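Local coordinates for peptide ABC transporter, peptide-binding protein (Thermus thermophilus, PDB 2D5W), which binds oligopeptides, here a pentapeptide, and probably delivers them to an ABC transporter for uptake across the membrane, at residues Arg326-Arg337 against Tyr370-Leu381; Tyr39-Phe47 against Pro55-Thr63. All coordinates share one frame; numbering follows the deposited sequence.

Contact 1: Arg326-Arg337 against Tyr370-Leu381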
loop_
_atom_site.group_PDB
_atom_site.type_symbol
_atom_site.label_atom_id
_atom_site.label_comp_id
_atom_site.label_asym_id
_atom_site.label_seq_id
_atom_site.Cartn_x
_atom_site.Cartn_y
_atom_site.Cartn_z
ATOM N N ARG A 326 -19.502 13.323 15.603
ATOM C CA ARG A 326 -19.829 12.897 16.960
ATOM C C ARG A 326 -19.953 11.379 17.058
ATOM O O ARG A 326 -19.579 10.783 18.068
ATOM C CB ARG A 326 -21.127 13.565 17.428
ATOM C CG ARG A 326 -20.997 15.064 17.682
ATOM C CD ARG A 326 -22.346 15.693 18.006
ATOM N NE ARG A 326 -23.247 15.642 16.859
ATOM C CZ ARG A 326 -24.540 15.943 16.906
ATOM N NH1 ARG A 326 -25.275 15.864 15.805
ATOM N NH2 ARG A 326 -25.100 16.316 18.049
ATOM N N THR A 327 -20.468 10.754 16.007
ATOM C CA THR A 327 -20.622 9.304 15.993
ATOM C C THR A 327 -19.257 8.624 15.954
ATOM O O THR A 327 -19.024 7.624 16.634
ATOM C CB THR A 327 -21.421 8.846 14.764
ATOM O OG1 THR A 327 -22.649 9.578 14.703
ATOM C CG2 THR A 327 -21.728 7.356 14.846
ATOM N N ARG A 328 -18.355 9.176 15.149
ATOM C CA ARG A 328 -17.021 8.615 15.009
ATOM C C ARG A 328 -16.224 8.806 16.298
ATOM O O ARG A 328 -15.476 7.917 16.714
ATOM C CB ARG A 328 -16.332 9.245 13.793
ATOM C CG ARG A 328 -17.173 9.067 12.524
ATOM C CD ARG A 328 -16.416 9.405 11.254
ATOM N NE ARG A 328 -16.037 10.811 11.144
ATOM C CZ ARG A 328 -16.777 11.760 10.578
ATOM N NH1 ARG A 328 -16.324 13.006 10.528
ATOM N NH2 ARG A 328 -17.965 11.476 10.061
ATOM N N GLN A 329 -16.403 9.955 16.942
ATOM C CA GLN A 329 -15.727 10.227 18.205
ATOM C C GLN A 329 -16.259 9.267 19.274
ATOM O O GLN A 329 -15.496 8.748 20.089
ATOM C CB GLN A 329 -15.976 11.672 18.640
ATOM C CG GLN A 329 -15.457 12.710 17.660
ATOM C CD GLN A 329 -15.816 14.122 18.071
ATOM O OE1 GLN A 329 -16.866 14.353 18.664
ATOM N NE2 GLN A 329 -14.954 15.074 17.743
ATOM N N ALA A 330 -17.570 9.026 19.263
ATOM C CA ALA A 330 -18.184 8.124 20.233
ATOM C C ALA A 330 -17.607 6.723 20.091
ATOM O O ALA A 330 -17.237 6.089 21.081
ATOM C CB ALA A 330 -19.698 8.089 20.030
ATOM N N ILE A 331 -17.534 6.234 18.859
ATOM C CA ILE A 331 -16.995 4.903 18.631
ATOM C C ILE A 331 -15.554 4.809 19.123
ATOM O O ILE A 331 -15.190 3.843 19.793
ATOM C CB ILE A 331 -17.061 4.514 17.134
ATOM C CG1 ILE A 331 -18.526 4.364 16.701
ATOM C CG2 ILE A 331 -16.306 3.203 16.895
ATOM C CD1 ILE A 331 -18.714 4.158 15.205
ATOM N N LEU A 332 -14.736 5.814 18.819
ATOM C CA LEU A 332 -13.341 5.765 19.245
ATOM C C LEU A 332 -13.208 5.745 20.768
ATOM O O LEU A 332 -12.338 5.056 21.308
ATOM C CB LEU A 332 -12.544 6.932 18.647
ATOM C CG LEU A 332 -11.017 6.811 18.777
ATOM C CD1 LEU A 332 -10.548 5.467 18.222
ATOM C CD2 LEU A 332 -10.338 7.960 18.044
ATOM N N HIS A 333 -14.059 6.501 21.461
ATOM C CA HIS A 333 -14.029 6.520 22.926
ATOM C C HIS A 333 -14.400 5.145 23.484
ATOM O O HIS A 333 -14.082 4.827 24.633
ATOM C CB HIS A 333 -15.013 7.556 23.491
ATOM C CG HIS A 333 -14.472 8.952 23.553
ATOM N ND1 HIS A 333 -13.301 9.273 24.204
ATOM C CD2 HIS A 333 -14.978 10.122 23.092
ATOM C CE1 HIS A 333 -13.109 10.581 24.144
ATOM N NE2 HIS A 333 -14.114 11.117 23.475
ATOM N N ALA A 334 -15.080 4.336 22.674
ATOM C CA ALA A 334 -15.491 3.001 23.096
ATOM C C ALA A 334 -14.479 1.919 22.726
ATOM O O ALA A 334 -14.668 0.753 23.064
ATOM C CB ALA A 334 -16.853 2.666 22.504
ATOM N N LEU A 335 -13.418 2.298 22.017
ATOM C CA LEU A 335 -12.379 1.347 21.633
ATOM C C LEU A 335 -11.239 1.474 22.639
ATOM O O LEU A 335 -10.573 2.507 22.707
ATOM C CB LEU A 335 -11.863 1.645 20.221
ATOM C CG LEU A 335 -12.907 1.675 19.099
ATOM C CD1 LEU A 335 -12.199 1.763 17.754
ATOM C CD2 LEU A 335 -13.777 0.426 19.149
ATOM N N ASN A 336 -11.020 0.431 23.434
ATOM C CA ASN A 336 -9.960 0.475 24.429
ATOM C C ASN A 336 -8.631 0.156 23.763
ATOM O O ASN A 336 -8.054 -0.915 23.956
ATOM C CB ASN A 336 -10.240 -0.518 25.554
ATOM C CG ASN A 336 -9.288 -0.353 26.713
ATOM O OD1 ASN A 336 -8.413 0.515 26.692
ATOM N ND2 ASN A 336 -9.452 -1.182 27.736
ATOM N N ARG A 337 -8.148 1.113 22.978
ATOM C CA ARG A 337 -6.905 0.952 22.241
ATOM C C ARG A 337 -5.681 0.790 23.132
ATOM O O ARG A 337 -4.823 -0.052 22.866
ATOM C CB ARG A 337 -6.718 2.136 21.287
ATOM C CG ARG A 337 -7.822 2.245 20.241
ATOM C CD ARG A 337 -7.655 3.489 19.393
ATOM N NE ARG A 337 -7.818 4.699 20.193
ATOM C CZ ARG A 337 -7.332 5.889 19.858
ATOM N NH1 ARG A 337 -7.528 6.931 20.651
ATOM N NH2 ARG A 337 -6.642 6.041 18.735
ATOM N N TYR A 370 -8.362 10.632 21.921
ATOM C CA TYR A 370 -9.638 10.128 22.410
ATOM C C TYR A 370 -9.409 8.927 23.314
ATOM O O TYR A 370 -9.254 7.797 22.847
ATOM C CB TYR A 370 -10.522 9.739 21.228
ATOM C CG TYR A 370 -10.885 10.911 20.350
ATOM C CD1 TYR A 370 -12.079 11.606 20.540
ATOM C CD2 TYR A 370 -10.028 11.339 19.335
ATOM C CE1 TYR A 370 -12.414 12.692 19.741
ATOM C CE2 TYR A 370 -10.353 12.427 18.529
ATOM C CZ TYR A 370 -11.547 13.097 18.736
ATOM O OH TYR A 370 -11.884 14.159 17.930
ATOM N N GLU A 371 -9.395 9.177 24.617
ATOM C CA GLU A 371 -9.169 8.116 25.585
ATOM C C GLU A 371 -10.364 7.174 25.680
ATOM O O GLU A 371 -11.474 7.518 25.280
ATOM C CB GLU A 371 -8.872 8.714 26.969
ATOM C CG GLU A 371 -10.093 9.241 27.727
ATOM C CD GLU A 371 -10.569 10.610 27.270
ATOM O OE1 GLU A 371 -10.084 11.120 26.238
ATOM O OE2 GLU A 371 -11.446 11.181 27.954
ATOM N N PHE A 372 -10.121 5.978 26.201
ATOM C CA PHE A 372 -11.182 4.999 26.376
ATOM C C PHE A 372 -12.098 5.495 27.492
ATOM O O PHE A 372 -11.669 5.637 28.636
ATOM C CB PHE A 372 -10.585 3.644 26.750
ATOM C CG PHE A 372 -11.612 2.581 27.012
ATOM C CD1 PHE A 372 -12.547 2.245 26.040
ATOM C CD2 PHE A 372 -11.647 1.917 28.232
ATOM C CE1 PHE A 372 -13.503 1.261 26.279
ATOM C CE2 PHE A 372 -12.599 0.932 28.482
ATOM C CZ PHE A 372 -13.529 0.604 27.504
ATOM N N ASP A 373 -13.351 5.774 27.148
ATOM C CA ASP A 373 -14.327 6.261 28.122
ATOM C C ASP A 373 -15.731 5.986 27.599
ATOM O O ASP A 373 -16.257 6.736 26.773
ATOM C CB ASP A 373 -14.157 7.765 28.339
ATOM C CG ASP A 373 -14.993 8.288 29.493
ATOM O OD1 ASP A 373 -16.106 7.769 29.716
ATOM O OD2 ASP A 373 -14.538 9.230 30.174
ATOM N N LEU A 374 -16.339 4.913 28.090
ATOM C CA LEU A 374 -17.675 4.545 27.650
ATOM C C LEU A 374 -18.725 5.592 28.008
ATOM O O LEU A 374 -19.719 5.738 27.303
ATOM C CB LEU A 374 -18.062 3.183 28.231
ATOM C CG LEU A 374 -17.189 2.012 27.767
ATOM C CD1 LEU A 374 -17.683 0.724 28.404
ATOM C CD2 LEU A 374 -17.230 1.901 26.250
ATOM N N LYS A 375 -18.507 6.322 29.096
ATOM C CA LYS A 375 -19.457 7.352 29.498
ATOM C C LYS A 375 -19.523 8.454 28.447
ATOM O O LYS A 375 -20.607 8.923 28.094
ATOM C CB LYS A 375 -19.063 7.950 30.851
ATOM C CG LYS A 375 -19.203 6.987 32.017
ATOM C CD LYS A 375 -18.816 7.645 33.334
ATOM C CE LYS A 375 -19.703 8.844 33.645
ATOM N NZ LYS A 375 -21.138 8.463 33.760
ATOM N N LYS A 376 -18.363 8.867 27.945
ATOM C CA LYS A 376 -18.322 9.907 26.924
ATOM C C LYS A 376 -18.988 9.416 25.644
ATOM O O LYS A 376 -19.708 10.162 24.984
ATOM C CB LYS A 376 -16.879 10.330 26.632
ATOM C CG LYS A 376 -16.266 11.212 27.706
ATOM C CD LYS A 376 -14.920 11.769 27.265
ATOM C CE LYS A 376 -14.363 12.737 28.295
ATOM N NZ LYS A 376 -13.068 13.325 27.857
ATOM N N ALA A 377 -18.750 8.155 25.297
ATOM C CA ALA A 377 -19.348 7.579 24.098
ATOM C C ALA A 377 -20.869 7.584 24.225
ATOM O O ALA A 377 -21.576 7.979 23.300
ATOM C CB ALA A 377 -18.842 6.152 23.888
ATOM N N GLU A 378 -21.361 7.151 25.382
ATOM C CA GLU A 378 -22.796 7.100 25.643
ATOM C C GLU A 378 -23.454 8.475 25.530
ATOM O O GLU A 378 -24.538 8.609 24.955
ATOM C CB GLU A 378 -23.046 6.518 27.037
ATOM C CG GLU A 378 -24.512 6.438 27.437
ATOM C CD GLU A 378 -24.705 5.825 28.813
ATOM O OE1 GLU A 378 -25.866 5.706 29.256
ATOM O OE2 GLU A 378 -23.693 5.460 29.451
ATOM N N ALA A 379 -22.797 9.492 26.081
ATOM C CA ALA A 379 -23.323 10.853 26.042
ATOM C C ALA A 379 -23.431 11.375 24.609
ATOM O O ALA A 379 -24.429 11.991 24.239
ATOM C CB ALA A 379 -22.439 11.776 26.869
ATOM N N LEU A 380 -22.398 11.131 23.806
ATOM C CA LEU A 380 -22.394 11.577 22.417
ATOM C C LEU A 380 -23.520 10.929 21.622
ATOM O O LEU A 380 -24.223 11.597 20.866
ATOM C CB LEU A 380 -21.050 11.250 21.762
ATOM C CG LEU A 380 -19.890 12.171 22.146
ATOM C CD1 LEU A 380 -18.564 11.515 21.797
ATOM C CD2 LEU A 380 -20.046 13.505 21.432
ATOM N N LEU A 381 -23.693 9.624 21.799
ATOM C CA LEU A 381 -24.735 8.907 21.081
ATOM C C LEU A 381 -26.132 9.324 21.536
ATOM O O LEU A 381 -27.054 9.407 20.728
ATOM C CB LEU A 381 -24.535 7.399 21.248
ATOM C CG LEU A 381 -23.245 6.883 20.596
ATOM C CD1 LEU A 381 -22.957 5.475 21.074
ATOM C CD2 LEU A 381 -23.374 6.931 19.080
HETATM O O HOH W 1 -9.481 5.006 22.565
HETATM O O HOH W 2 -6.955 9.497 19.553
#

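Contact 2: Tyr39-Phe47 against Pro55-Thr63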
loop_
_atom_site.group_PDB
_atom_site.type_symbol
_atom_site.label_atom_id
_atom_site.label_comp_id
_atom_site.label_asym_id
_atom_site.label_seq_id
_atom_site.Cartn_x
_atom_site.Cartn_y
_atom_site.Cartn_z
ATOM N N TYR A 39 10.562 -8.529 -7.343
ATOM C CA TYR A 39 11.357 -9.625 -7.879
ATOM C C TYR A 39 11.191 -9.757 -9.389
ATOM O O TYR A 39 12.120 -10.156 -10.093
ATOM C CB TYR A 39 10.955 -10.954 -7.222
ATOM C CG TYR A 39 11.329 -11.061 -5.761
ATOM C CD1 TYR A 39 10.565 -10.440 -4.771
ATOM C CD2 TYR A 39 12.478 -11.747 -5.372
ATOM C CE1 TYR A 39 10.946 -10.496 -3.427
ATOM C CE2 TYR A 39 12.868 -11.809 -4.037
ATOM C CZ TYR A 39 12.101 -11.181 -3.071
ATOM O OH TYR A 39 12.511 -11.230 -1.758
ATOM N N LEU A 40 10.005 -9.394 -9.870
ATOM C CA LEU A 40 9.639 -9.521 -11.279
ATOM C C LEU A 40 9.828 -8.295 -12.163
ATOM O O LEU A 40 9.968 -8.424 -13.384
ATOM C CB LEU A 40 8.175 -9.954 -11.368
ATOM C CG LEU A 40 7.798 -11.280 -10.706
ATOM C CD1 LEU A 40 6.286 -11.413 -10.651
ATOM C CD2 LEU A 40 8.419 -12.437 -11.479
ATOM N N PHE A 41 9.814 -7.114 -11.555
ATOM C CA PHE A 41 9.944 -5.863 -12.293
ATOM C C PHE A 41 10.880 -4.921 -11.554
ATOM O O PHE A 41 10.665 -4.614 -10.383
ATOM C CB PHE A 41 8.566 -5.215 -12.452
ATOM C CG PHE A 41 7.616 -6.025 -13.289
ATOM C CD1 PHE A 41 7.668 -5.961 -14.679
ATOM C CD2 PHE A 41 6.713 -6.896 -12.695
ATOM C CE1 PHE A 41 6.837 -6.758 -15.468
ATOM C CE2 PHE A 41 5.879 -7.699 -13.474
ATOM C CZ PHE A 41 5.942 -7.629 -14.864
ATOM N N ALA A 42 11.918 -4.462 -12.241
ATOM C CA ALA A 42 12.890 -3.569 -11.630
ATOM C C ALA A 42 12.658 -2.114 -12.012
ATOM O O ALA A 42 12.247 -1.806 -13.130
ATOM C CB ALA A 42 14.299 -3.990 -12.025
ATOM N N PRO A 43 12.921 -1.192 -11.080
ATOM C CA PRO A 43 12.733 0.233 -11.352
ATOM C C PRO A 43 13.944 0.826 -12.066
ATOM O O PRO A 43 14.984 0.177 -12.195
ATOM C CB PRO A 43 12.567 0.815 -9.957
ATOM C CG PRO A 43 13.549 -0.008 -9.157
ATOM C CD PRO A 43 13.298 -1.418 -9.671
ATOM N N PHE A 44 13.799 2.055 -12.545
ATOM C CA PHE A 44 14.916 2.742 -13.177
ATOM C C PHE A 44 15.814 3.196 -12.030
ATOM O O PHE A 44 17.034 3.051 -12.081
ATOM C CB PHE A 44 14.427 3.956 -13.970
ATOM C CG PHE A 44 13.699 3.600 -15.233
ATOM C CD1 PHE A 44 12.422 4.092 -15.481
ATOM C CD2 PHE A 44 14.290 2.768 -16.177
ATOM C CE1 PHE A 44 11.744 3.759 -16.649
ATOM C CE2 PHE A 44 13.620 2.428 -17.348
ATOM C CZ PHE A 44 12.344 2.926 -17.585
ATOM N N ILE A 45 15.178 3.732 -10.992
ATOM C CA ILE A 45 15.856 4.210 -9.794
ATOM C C ILE A 45 15.235 3.496 -8.598
ATOM O O ILE A 45 14.013 3.512 -8.427
ATOM C CB ILE A 45 15.660 5.734 -9.608
ATOM C CG1 ILE A 45 16.210 6.488 -10.824
ATOM C CG2 ILE A 45 16.334 6.194 -8.314
ATOM C CD1 ILE A 45 17.690 6.289 -11.069
ATOM N N GLY A 46 16.066 2.858 -7.782
ATOM C CA GLY A 46 15.555 2.172 -6.609
ATOM C C GLY A 46 15.760 3.010 -5.361
ATOM O O GLY A 46 16.310 4.110 -5.433
ATOM N N PHE A 47 15.299 2.507 -4.220
ATOM C CA PHE A 47 15.462 3.205 -2.946
ATOM C C PHE A 47 15.954 2.135 -1.976
ATOM O O PHE A 47 15.237 1.175 -1.684
ATOM C CB PHE A 47 14.124 3.795 -2.482
ATOM C CG PHE A 47 14.267 4.910 -1.478
ATOM C CD1 PHE A 47 13.781 4.769 -0.180
ATOM C CD2 PHE A 47 14.883 6.109 -1.834
ATOM C CE1 PHE A 47 13.906 5.807 0.747
ATOM C CE2 PHE A 47 15.012 7.150 -0.915
ATOM C CZ PHE A 47 14.522 6.997 0.377
ATOM N N PRO A 55 20.859 3.762 -8.648
ATOM C CA PRO A 55 20.474 3.302 -9.981
ATOM C C PRO A 55 20.258 1.803 -10.109
ATOM O O PRO A 55 21.008 1.011 -9.551
ATOM C CB PRO A 55 21.623 3.798 -10.852
ATOM C CG PRO A 55 22.803 3.645 -9.947
ATOM C CD PRO A 55 22.289 4.122 -8.596
ATOM N N VAL A 56 19.203 1.425 -10.825
ATOM C CA VAL A 56 18.934 0.019 -11.079
ATOM C C VAL A 56 18.928 -0.125 -12.602
ATOM O O VAL A 56 19.985 -0.371 -13.183
ATOM C CB VAL A 56 17.606 -0.454 -10.434
ATOM C CG1 VAL A 56 17.371 -1.932 -10.744
ATOM C CG2 VAL A 56 17.677 -0.252 -8.918
ATOM N N LEU A 57 17.791 0.057 -13.266
ATOM C CA LEU A 57 17.799 -0.061 -14.722
ATOM C C LEU A 57 18.238 1.223 -15.429
ATOM O O LEU A 57 18.443 1.220 -16.644
ATOM C CB LEU A 57 16.439 -0.532 -15.244
ATOM C CG LEU A 57 16.073 -1.961 -14.824
ATOM C CD1 LEU A 57 14.808 -2.398 -15.544
ATOM C CD2 LEU A 57 17.220 -2.911 -15.149
ATOM N N ALA A 58 18.374 2.311 -14.673
ATOM C CA ALA A 58 18.851 3.581 -15.224
ATOM C C ALA A 58 20.356 3.637 -14.947
ATOM O O ALA A 58 20.852 2.951 -14.053
ATOM C CB ALA A 58 18.147 4.752 -14.556
ATOM N N THR A 59 21.080 4.457 -15.703
ATOM C CA THR A 59 22.530 4.561 -15.546
ATOM C C THR A 59 23.002 5.292 -14.297
ATOM O O THR A 59 24.065 4.980 -13.757
ATOM C CB THR A 59 23.167 5.269 -16.746
ATOM O OG1 THR A 59 22.621 6.589 -16.853
ATOM C CG2 THR A 59 22.897 4.498 -18.033
ATOM N N GLU A 60 22.232 6.275 -13.848
ATOM C CA GLU A 60 22.619 7.032 -12.670
ATOM C C GLU A 60 21.474 7.865 -12.126
ATOM O O GLU A 60 20.536 8.212 -12.846
ATOM C CB GLU A 60 23.813 7.941 -12.991
ATOM C CG GLU A 60 23.545 8.984 -14.058
ATOM C CD GLU A 60 24.739 9.896 -14.294
ATOM O OE1 GLU A 60 24.647 10.781 -15.168
ATOM O OE2 GLU A 60 25.769 9.729 -13.608
ATOM N N VAL A 61 21.555 8.177 -10.840
ATOM C CA VAL A 61 20.535 8.979 -10.184
ATOM C C VAL A 61 20.665 10.432 -10.631
ATOM O O VAL A 61 21.749 11.013 -10.574
ATOM C CB VAL A 61 20.687 8.911 -8.651
ATOM C CG1 VAL A 61 19.664 9.810 -7.983
ATOM C CG2 VAL A 61 20.518 7.474 -8.177
ATOM N N PRO A 62 19.566 11.031 -11.103
ATOM C CA PRO A 62 19.613 12.427 -11.545
ATOM C C PRO A 62 19.758 13.385 -10.368
ATOM O O PRO A 62 19.111 13.212 -9.336
ATOM C CB PRO A 62 18.284 12.604 -12.271
ATOM C CG PRO A 62 17.371 11.662 -11.538
ATOM C CD PRO A 62 18.244 10.437 -11.364
ATOM N N THR A 63 20.619 14.386 -10.517
ATOM C CA THR A 63 20.830 15.373 -9.463
ATOM C C THR A 63 21.099 16.725 -10.100
ATOM O O THR A 63 21.279 16.826 -11.314
ATOM C CB THR A 63 22.046 15.032 -8.586
ATOM O OG1 THR A 63 23.245 15.184 -9.358
ATOM C CG2 THR A 63 21.954 13.604 -8.065
#

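Contact 1: Arg326-Arg337 against Tyr370-Leu381
Two antiparallel helices pack here, 326-333 and 374-381, in the solute-binding fold of family 5. Their short axes come within 7.8 Å at 157°. Small residues allow the approach: A377 CB lies 3.2 Å from A330 O. L380 is a knob in the hole formed by R326, Q329, A330 and H333.

The residues before helix 374-381 pair with the backbone of H333: D373 N donates to H333 O at 2.8 Å. D373 is the N-cap of its helix, and its OD1 accepts from K376 N.

H333 is sandwiched. K376 CD lies over one face of its ring and Y370 CB over the other. The Y370 ring meets it in an offset edge-to-face pair, its edge toward the imidazole face. H333 ND1 donates to E371 O at 2.8 Å, nearly straight (173°) and in the ring plane, fixing the ring's rotation. K376 NZ reaches past the ring to a salt bridge with E371 OE2.

R337 NH1 grips Y370 O, while its NH2 bonds P546 O of strand 544-557. The N336 amide stacks over one face of the F372 ring, planes 5° apart. Its OD1 accepts from G339 N. N336 CB sits 3.6 Å from that ring's centre.

Contact 2: Tyr39-Phe47 against Pro55-Thr63
The end of a small beta hairpin and a classic beta bulge meet in this contact. The short strands 45-47 and 53-55 form a two-stranded antiparallel sheet, in which I45 and P55 are a non-hydrogen-bonded pair. F44 and I45 form the bulge opposite I153. Beyond P55 the chain turns across the start of strand 45-47.

Backbone bonds hold this turn. L57 N donates to P43 O at 3.0 Å. F44 O accepts two bonds. V56 N comes to it from above the carbonyl plane, while A58 N meets a lone pair in that plane, also at 3.0 Å. One oxygen thus holds both V56 and A58, and the chain curls round F44 O.

Apolar contacts fill in around these bonds. V56 CB points toward the other segment, and its two methyls diverge there. CG1, anti to the backbone N (chi1 180°), reaches A42 CB at 3.9 Å. V56 CG2 runs the other way, 4.1 Å from P43 CG and 3.7 Å from G46 N. G46 leaves room for that methyl, since a side chain there would press on it. With an alanine in place of V56 both methyls go, which would probably open a gap between A42, P43 and G46. L57 also packs on A42, through CG and CD1. F44 CB meets A58 CB, and the F44 ring extends to Y156 and F137.

The last group centres on the end of I45. Its CG1 lies beside the backbone N (chi1 -59°), and a like turn about chi2 (-61°) brings CD1 among A58, V61 and P62. I45 CD1 touches V61 CG2 and P62 CD, and it lies 3.8 Å from A58 CB.

Contact 2 comes first along the chain and closes before contact 1 opens. The two lie on opposite sides of the chain's centre. Their centres are 47 Å apart and their nearest atoms about 27 Å, so they do not touch. They share no helix, strand or sheet. Contact 2 belongs to the small sheet of strands 45-47 and 53-55, with strand 78-86 of a four-stranded sheet beside it. Contact 1 is a helix pair packed against strands 401-410 and 544-557 of the large mixed sheet and against helix 416-431. The two are separate local packings of the binding protein, one beside the four-stranded sheet and one on the large mixed sheet.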